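PDB 3HRA: ankyrin repeat family protein from Enterococcus faecalis, which is of unknown function but, as an ankyrin repeat protein, probably serves as a scaffold for binding other proteins. Local coordinates for residues D132-N137 against Q171-N176; T142-A147 against K162-N167. All coordinates share one frame; numbering follows the deposited sequence.

Both contacts lie toward the C-terminal end of the elongated ankyrin stack, on the same side of the chain's centre. Contact 2 joins helices 143-149 and 155-166, while contact 1 joins the loop preceding the first of them to the loop following the second, so that contact 2 is nested inside the stretch of chain that contact 1 closes. Their centres are about 10 Å apart and they touch directly: Ile133 CD1 lies 3.6 Å from Leu164 O, and Gln171 CB lies 3.6 Å from Leu144 CD2. The buried apolar interface between the helices thus continues into a surface contact between neighbouring loops. Both contacts are structural packing within the stack.

Contact 1 of 2, residues D132-N137 against Q171-N176; sequences DIDFQN and QSIKDN
Ile173 reaches from its loop toward Asp134 and Gln136 and joins two neighbouring loops of the ankyrin stack, the one leading into helix 143-149 and the one leading into helix 181-188. Neither segment forms a regular strand, and no clear hydrogen bond crosses between them; the link is made by side chains, with the backbones apart at 8.0 Å between Asp134 CA and Ile173 CA.

The two branches of Ile173 divide the work. With CG1 beside the backbone N (chi1 -64°) and the chain extended beyond it, CD1 is carried to Asp134, 3.6 Å from its CB, and lies over one face of the carboxylate. The other branch, CG2, serves Gln136: it sits above the flat face of the terminal amide, 3.7 Å from Gln136 CD. Each methyl therefore rests on the face of a polar group. Because Ile173 CG2 approaches from above the amide plane, this packing holds whichever way round the amide is placed. The extended Gln136 side chain spans the space between the loops, and its terminus also comes close to the carbonyl of Lys174.

Polar bonds hold Asp134 in position. Its OD1 accepts from the backbone N of Asp170, just before 171-176, which adds a polar tie between the loops beside the apolar one. Its own backbone belongs to a type I turn from Asp132 to Phe135, closed by Phe135 N to Asp132 O at 3.1 Å. An Asx turn reinforces that bend: Asp132 OD1 takes the N-H of Asp134 at 2.9 Å, with an angle of 158° at the hydrogen, and the donor stands above the carboxylate plane.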
ATOM      1  N   ASP A 132       2.279  11.722  -2.187  1.00  9.72           N
ATOM      2  CA  ASP A 132       1.588  12.877  -2.749  1.00  9.51           C
ATOM      3  C   ASP A 132       0.104  12.525  -2.873  1.00  6.79           C
ATOM      4  O   ASP A 132      -0.258  11.577  -3.562  1.00  7.66           O
ATOM      5  CB  ASP A 132       2.198  13.171  -4.122  1.00 13.51           C
ATOM      6  CG  ASP A 132       1.505  14.298  -4.868  1.00 16.64           C
ATOM      7  OD1 ASP A 132       0.560  14.922  -4.328  1.00 17.33           O
ATOM      8  OD2 ASP A 132       1.922  14.545  -6.027  1.00 24.58           O
ATOM      9  N   ILE A 133      -0.757  13.264  -2.179  1.00  7.03           N
ATOM     10  CA  ILE A 133      -2.184  12.961  -2.193  1.00  6.09           C
ATOM     11  C   ILE A 133      -2.769  13.094  -3.603  1.00  6.84           C
ATOM     12  O   ILE A 133      -3.812  12.512  -3.922  1.00  7.77           O
ATOM     13  CB  ILE A 133      -2.931  13.863  -1.175  1.00  7.25           C
ATOM     14  CG1 ILE A 133      -4.355  13.375  -0.907  1.00  5.91           C
ATOM     15  CG2 ILE A 133      -2.923  15.332  -1.621  1.00  7.08           C
ATOM     16  CD1 ILE A 133      -4.949  14.024   0.339  1.00  9.79           C
ATOM     17  N   ASP A 134      -2.082  13.841  -4.457  1.00  7.40           N
ATOM     18  CA  ASP A 134      -2.567  14.102  -5.810  1.00  5.21           C
ATOM     19  C   ASP A 134      -1.871  13.243  -6.874  1.00  8.78           C
ATOM     20  O   ASP A 134      -1.977  13.501  -8.079  1.00 10.19           O
ATOM     21  CB  ASP A 134      -2.413  15.587  -6.155  1.00  8.49           C
ATOM     22  CG  ASP A 134      -3.304  16.490  -5.306  1.00 13.57           C
ATOM     23  OD1 ASP A 134      -4.400  16.049  -4.875  1.00  8.72           O
ATOM     24  OD2 ASP A 134      -2.904  17.665  -5.069  1.00 16.18           O
ATOM     25  N   PHE A 135      -1.171  12.208  -6.427  1.00  5.82           N
ATOM     26  CA  PHE A 135      -0.455  11.349  -7.358  1.00  5.80           C
ATOM     27  C   PHE A 135      -1.461  10.663  -8.272  1.00  7.46           C
ATOM     28  O   PHE A 135      -2.596  10.404  -7.872  1.00  8.11           O
ATOM     29  CB  PHE A 135       0.346  10.297  -6.589  1.00  5.92           C
ATOM     30  CG  PHE A 135       1.305   9.521  -7.455  1.00  4.81           C
ATOM     31  CD1 PHE A 135       2.475  10.111  -7.899  1.00  9.72           C
ATOM     32  CD2 PHE A 135       1.025   8.212  -7.836  1.00  6.59           C
ATOM     33  CE1 PHE A 135       3.372   9.398  -8.712  1.00 10.64           C
ATOM     34  CE2 PHE A 135       1.913   7.494  -8.635  1.00  7.23           C
ATOM     35  CZ  PHE A 135       3.088   8.092  -9.069  1.00  8.13           C
ATOM     36  N   GLN A 136      -1.064  10.401  -9.511  1.00  6.59           N
ATOM     37  CA  GLN A 136      -1.930   9.709 -10.461  1.00  4.75           C
ATOM     38  C   GLN A 136      -1.289   8.440 -10.977  1.00  4.29           C
ATOM     39  O   GLN A 136      -0.071   8.390 -11.218  1.00  8.71           O
ATOM     40  CB  GLN A 136      -2.239  10.610 -11.657  1.00  6.43           C
ATOM     41  CG  GLN A 136      -3.206  11.754 -11.354  1.00  6.95           C
ATOM     42  CD  GLN A 136      -3.351  12.693 -12.535  1.00  9.97           C
ATOM     43  OE1 GLN A 136      -4.316  12.615 -13.306  1.00 13.52           O
ATOM     44  NE2 GLN A 136      -2.386  13.584 -12.689  1.00  8.42           N
ATOM     45  N   ASN A 137      -2.105   7.415 -11.187  1.00  7.17           N
ATOM     46  CA  ASN A 137      -1.609   6.191 -11.814  1.00  6.04           C
ATOM     47  C   ASN A 137      -1.721   6.229 -13.345  1.00  7.74           C
ATOM     48  O   ASN A 137      -1.961   7.302 -13.925  1.00  9.19           O
ATOM     49  CB  ASN A 137      -2.246   4.930 -11.202  1.00  7.14           C
ATOM     50  CG  ASN A 137      -3.777   4.871 -11.356  1.00  8.90           C
ATOM     51  OD1 ASN A 137      -4.453   4.230 -10.543  1.00 15.51           O
ATOM     52  ND2 ASN A 137      -4.321   5.520 -12.376  1.00  3.93           N
ATOM     53  N   GLN A 171      -9.611  18.029  -5.958  1.00  8.31           N
ATOM     54  CA  GLN A 171     -10.704  17.340  -6.636  1.00  6.38           C
ATOM     55  C   GLN A 171     -10.915  17.769  -8.093  1.00  8.00           C
ATOM     56  O   GLN A 171     -11.743  17.184  -8.802  1.00 10.66           O
ATOM     57  CB  GLN A 171     -12.015  17.482  -5.856  1.00  9.73           C
ATOM     58  CG  GLN A 171     -12.660  18.859  -5.942  1.00 10.49           C
ATOM     59  CD  GLN A 171     -14.100  18.847  -5.464  1.00  9.61           C
ATOM     60  OE1 GLN A 171     -14.927  18.073  -5.959  1.00 13.46           O
ATOM     61  NE2 GLN A 171     -14.416  19.727  -4.518  1.00  9.90           N
ATOM     62  N   SER A 172     -10.155  18.764  -8.543  1.00  6.45           N
ATOM     63  CA  SER A 172     -10.289  19.263  -9.910  1.00  6.63           C
ATOM     64  C   SER A 172      -9.494  18.419 -10.912  1.00 12.14           C
ATOM     65  O   SER A 172      -9.653  18.563 -12.133  1.00 13.26           O
ATOM     66  CB  SER A 172      -9.892  20.751  -9.980  1.00 15.01           C
ATOM     67  OG  SER A 172      -8.485  20.923  -9.914  1.00 19.82           O
ATOM     68  N   ILE A 173      -8.651  17.523 -10.400  1.00  9.29           N
ATOM     69  CA  ILE A 173      -7.822  16.688 -11.279  1.00  8.88           C
ATOM     70  C   ILE A 173      -8.666  15.770 -12.166  1.00  9.34           C
ATOM     71  O   ILE A 173      -9.566  15.096 -11.687  1.00 10.73           O
ATOM     72  CB  ILE A 173      -6.802  15.850 -10.468  1.00  6.57           C
ATOM     73  CG1 ILE A 173      -5.825  16.788  -9.749  1.00  8.22           C
ATOM     74  CG2 ILE A 173      -6.054  14.869 -11.384  1.00 10.05           C
ATOM     75  CD1 ILE A 173      -4.907  16.120  -8.706  1.00 12.02           C
ATOM     76  N   LYS A 174      -8.363  15.756 -13.466  1.00  9.49           N
ATOM     77  CA  LYS A 174      -9.057  14.894 -14.422  1.00  6.66           C
ATOM     78  C   LYS A 174      -8.228  13.661 -14.747  1.00  8.34           C
ATOM     79  O   LYS A 174      -7.008  13.741 -14.922  1.00 10.71           O
ATOM     80  CB  LYS A 174      -9.378  15.660 -15.715  1.00  8.78           C
ATOM     81  CG  LYS A 174     -10.422  16.783 -15.535  1.00 10.20           C
ATOM     82  CD  LYS A 174     -10.572  17.625 -16.797  1.00 14.47           C
ATOM     83  CE  LYS A 174     -11.644  18.701 -16.606  1.00 16.97           C
ATOM     84  NZ  LYS A 174     -11.668  19.683 -17.729  1.00 27.92           N
ATOM     85  N   ASP A 175      -8.890  12.512 -14.816  1.00 10.31           N
ATOM     86  CA  ASP A 175      -8.214  11.303 -15.275  1.00  9.59           C
ATOM     87  C   ASP A 175      -8.045  11.319 -16.790  1.00 13.40           C
ATOM     88  O   ASP A 175      -8.325  12.337 -17.435  1.00 13.16           O
ATOM     89  CB  ASP A 175      -8.904  10.025 -14.769  1.00  7.97           C
ATOM     90  CG  ASP A 175     -10.313   9.824 -15.331  1.00 12.45           C
ATOM     91  OD1 ASP A 175     -11.058   9.028 -14.735  1.00 17.31           O
ATOM     92  OD2 ASP A 175     -10.685  10.431 -16.358  1.00 13.67           O
ATOM     93  N   ASN A 176      -7.569  10.210 -17.354  1.00 11.84           N
ATOM     94  CA  ASN A 176      -7.258  10.144 -18.783  1.00 10.38           C
ATOM     95  C   ASN A 176      -8.507  10.201 -19.665  1.00 15.52           C
ATOM     96  O   ASN A 176      -8.401  10.432 -20.874  1.00 19.61           O
ATOM     97  CB  ASN A 176      -6.460   8.879 -19.114  1.00  8.36           C
ATOM     98  CG  ASN A 176      -5.049   8.897 -18.547  1.00  9.01           C
ATOM     99  OD1 ASN A 176      -4.373   7.861 -18.507  1.00 17.49           O
ATOM    100  ND2 ASN A 176      -4.590  10.064 -18.116  1.00 12.63           N
TER

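Contact 2 of 2, residues T142-A147 against K162-N167; sequences TALIEA and KLLMEN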
ATOM      1  N   THR A 142      -6.563   9.435  -9.377  1.00  7.44           N
ATOM      2  CA  THR A 142      -6.034   9.755  -8.057  1.00  8.23           C
ATOM      3  C   THR A 142      -6.734   8.849  -7.047  1.00  6.37           C
ATOM      4  O   THR A 142      -7.694   8.140  -7.397  1.00  5.96           O
ATOM      5  CB  THR A 142      -6.368  11.206  -7.657  1.00  6.65           C
ATOM      6  OG1 THR A 142      -7.791  11.387  -7.680  1.00  4.55           O
ATOM      7  CG2 THR A 142      -5.715  12.195  -8.622  1.00  6.46           C
ATOM      8  N   ALA A 143      -6.290   8.912  -5.798  1.00  4.18           N
ATOM      9  CA  ALA A 143      -6.941   8.182  -4.712  1.00  4.61           C
ATOM     10  C   ALA A 143      -8.399   8.599  -4.610  1.00  6.70           C
ATOM     11  O   ALA A 143      -9.287   7.751  -4.462  1.00  7.59           O
ATOM     12  CB  ALA A 143      -6.223   8.424  -3.381  1.00  6.74           C
ATOM     13  N   LEU A 144      -8.654   9.899  -4.714  1.00  4.72           N
ATOM     14  CA  LEU A 144     -10.026  10.393  -4.660  1.00  5.45           C
ATOM     15  C   LEU A 144     -10.907   9.825  -5.780  1.00  6.44           C
ATOM     16  O   LEU A 144     -12.032   9.374  -5.531  1.00  7.54           O
ATOM     17  CB  LEU A 144     -10.041  11.915  -4.715  1.00  6.08           C
ATOM     18  CG  LEU A 144     -11.421  12.535  -4.555  1.00  4.56           C
ATOM     19  CD1 LEU A 144     -11.997  12.274  -3.144  1.00  7.82           C
ATOM     20  CD2 LEU A 144     -11.340  14.041  -4.857  1.00  4.94           C
ATOM     21  N   ILE A 145     -10.409   9.865  -7.009  1.00  6.23           N
ATOM     22  CA  ILE A 145     -11.160   9.362  -8.149  1.00  6.28           C
ATOM     23  C   ILE A 145     -11.474   7.882  -7.993  1.00 10.46           C
ATOM     24  O   ILE A 145     -12.605   7.460  -8.251  1.00  8.39           O
ATOM     25  CB  ILE A 145     -10.436   9.633  -9.495  1.00  5.46           C
ATOM     26  CG1 ILE A 145     -10.510  11.129  -9.824  1.00  8.63           C
ATOM     27  CG2 ILE A 145     -11.090   8.841 -10.601  1.00  7.02           C
ATOM     28  CD1 ILE A 145      -9.576  11.571 -10.933  1.00 10.86           C
ATOM     29  N   GLU A 146     -10.492   7.089  -7.566  1.00  7.68           N
ATOM     30  CA  GLU A 146     -10.737   5.663  -7.387  1.00  7.08           C
ATOM     31  C   GLU A 146     -11.757   5.428  -6.271  1.00  6.42           C
ATOM     32  O   GLU A 146     -12.662   4.600  -6.423  1.00 11.45           O
ATOM     33  CB  GLU A 146      -9.439   4.875  -7.129  1.00  5.67           C
ATOM     34  CG  GLU A 146      -8.482   4.854  -8.324  1.00  5.57           C
ATOM     35  CD  GLU A 146      -7.665   3.552  -8.413  1.00 10.82           C
ATOM     36  OE1 GLU A 146      -7.771   2.685  -7.510  1.00 15.30           O
ATOM     37  OE2 GLU A 146      -6.919   3.380  -9.394  1.00 12.45           O
ATOM     38  N   ALA A 147     -11.601   6.132  -5.149  1.00  5.46           N
ATOM     39  CA  ALA A 147     -12.531   5.988  -4.030  1.00  7.15           C
ATOM     40  C   ALA A 147     -13.981   6.312  -4.418  1.00 11.70           C
ATOM     41  O   ALA A 147     -14.915   5.723  -3.879  1.00 11.90           O
ATOM     42  CB  ALA A 147     -12.095   6.836  -2.838  1.00  7.35           C
ATOM     43  N   LYS A 162     -14.164  12.053   2.546  1.00  8.15           N
ATOM     44  CA  LYS A 162     -14.060  13.141   3.516  1.00  8.40           C
ATOM     45  C   LYS A 162     -12.635  13.297   4.056  1.00  7.50           C
ATOM     46  O   LYS A 162     -12.120  14.414   4.136  1.00  8.83           O
ATOM     47  CB  LYS A 162     -15.026  12.920   4.682  1.00 10.24           C
ATOM     48  CG  LYS A 162     -15.011  14.049   5.679  1.00 12.82           C
ATOM     49  CD  LYS A 162     -15.717  15.287   5.124  1.00 15.46           C
ATOM     50  CE  LYS A 162     -15.926  16.314   6.231  1.00 17.76           C
ATOM     51  NZ  LYS A 162     -16.582  17.551   5.722  1.00 16.98           N
ATOM     52  N   LEU A 163     -12.031  12.176   4.441  1.00  6.11           N
ATOM     53  CA  LEU A 163     -10.643  12.116   4.907  1.00  8.97           C
ATOM     54  C   LEU A 163      -9.693  12.754   3.882  1.00  7.84           C
ATOM     55  O   LEU A 163      -8.849  13.574   4.242  1.00 11.59           O
ATOM     56  CB  LEU A 163     -10.235  10.660   5.130  1.00  9.78           C
ATOM     57  CG  LEU A 163      -9.265  10.255   6.246  1.00 18.87           C
ATOM     58  CD1 LEU A 163      -8.509   8.983   5.861  1.00 20.26           C
ATOM     59  CD2 LEU A 163      -8.305  11.367   6.656  1.00 16.21           C
ATOM     60  N   LEU A 164      -9.837  12.383   2.609  1.00  5.81           N
ATOM     61  CA  LEU A 164      -8.983  12.934   1.544  1.00  9.16           C
ATOM     62  C   LEU A 164      -9.179  14.439   1.374  1.00  9.71           C
ATOM     63  O   LEU A 164      -8.208  15.191   1.245  1.00  7.65           O
ATOM     64  CB  LEU A 164      -9.213  12.203   0.191  1.00  4.06           C
ATOM     65  CG  LEU A 164      -8.720  10.750   0.143  1.00  5.45           C
ATOM     66  CD1 LEU A 164      -9.265   9.993  -1.068  1.00  6.22           C
ATOM     67  CD2 LEU A 164      -7.193  10.727   0.167  1.00  7.47           C
ATOM     68  N   MET A 165     -10.433  14.884   1.346  1.00  6.31           N
ATOM     69  CA  MET A 165     -10.700  16.310   1.186  1.00  8.75           C
ATOM     70  C   MET A 165     -10.199  17.102   2.381  1.00  8.67           C
ATOM     71  O   MET A 165      -9.728  18.223   2.238  1.00 11.95           O
ATOM     72  CB  MET A 165     -12.192  16.572   0.951  1.00  8.70           C
ATOM     73  CG  MET A 165     -12.736  15.906  -0.313  1.00  9.16           C
ATOM     74  SD  MET A 165     -11.798  16.300  -1.802  1.00 10.05           S
ATOM     75  CE  MET A 165     -12.149  18.057  -1.948  1.00 10.46           C
ATOM     76  N   GLU A 166     -10.306  16.522   3.571  1.00  6.70           N
ATOM     77  CA  GLU A 166      -9.859  17.228   4.761  1.00  8.46           C
ATOM     78  C   GLU A 166      -8.339  17.339   4.791  1.00 13.10           C
ATOM     79  O   GLU A 166      -7.778  18.125   5.553  1.00 18.69           O
ATOM     80  CB  GLU A 166     -10.372  16.544   6.016  1.00  9.17           C
ATOM     81  CG  GLU A 166     -11.808  16.893   6.337  1.00 13.25           C
ATOM     82  CD  GLU A 166     -12.000  18.358   6.711  1.00 16.98           C
ATOM     83  OE1 GLU A 166     -11.207  18.879   7.519  1.00 23.46           O
ATOM     84  OE2 GLU A 166     -12.947  18.981   6.200  1.00 19.86           O
ATOM     85  N   ASN A 167      -7.677  16.548   3.949  1.00  9.37           N
ATOM     86  CA  ASN A 167      -6.233  16.581   3.870  1.00  8.45           C
ATOM     87  C   ASN A 167      -5.748  17.273   2.601  1.00 10.96           C
ATOM     88  O   ASN A 167      -4.578  17.147   2.217  1.00 17.78           O
ATOM     89  CB  ASN A 167      -5.642  15.174   3.984  1.00  8.43           C
ATOM     90  CG  ASN A 167      -5.565  14.695   5.425  1.00 15.47           C
ATOM     91  OD1 ASN A 167      -4.533  14.840   6.075  1.00 19.21           O
ATOM     92  ND2 ASN A 167      -6.669  14.141   5.939  1.00 13.73           N
TER
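The flat peptide group joining Ala143 to Leu144 has the CD1 methyl of Leu164 over one face, 3.7 Å from Leu144 N. That methyl also touches Leu144 CA. Leu164 CD1 lies 4.1 Å from Ala143 CB as well, so a single branch of Leu164 packs on the first turn of helix 143-149. This helix and 155-166 form the antiparallel pair expected of an ankyrin repeat, here predicted to span 139-176; the axes of 143-147 and 162-166 approach to 10.4 Å, with 160° between their N-to-C directions.

Leu144 answers from its own helix. Its side chain and that of Leu164 run past each other head to tail, and a chi1 of -175° brings Leu144 CD2 to Met165 SD at 3.8 Å. The folded Met165 chain lies nearly perpendicular to Leu144.

Polar groups close the ends. Thr142 is the N-cap, its OG1 accepting from Ile145 N at 3.1 Å; at the other helix, Asn167 ND2 donates within its amide plane to Leu163 O at 2.8 Å.

No hydrogen bond crosses between the segments, and their side-chain contacts are apolar and buried, which implies cohesion through close packing of methyls, sulfur and peptide face.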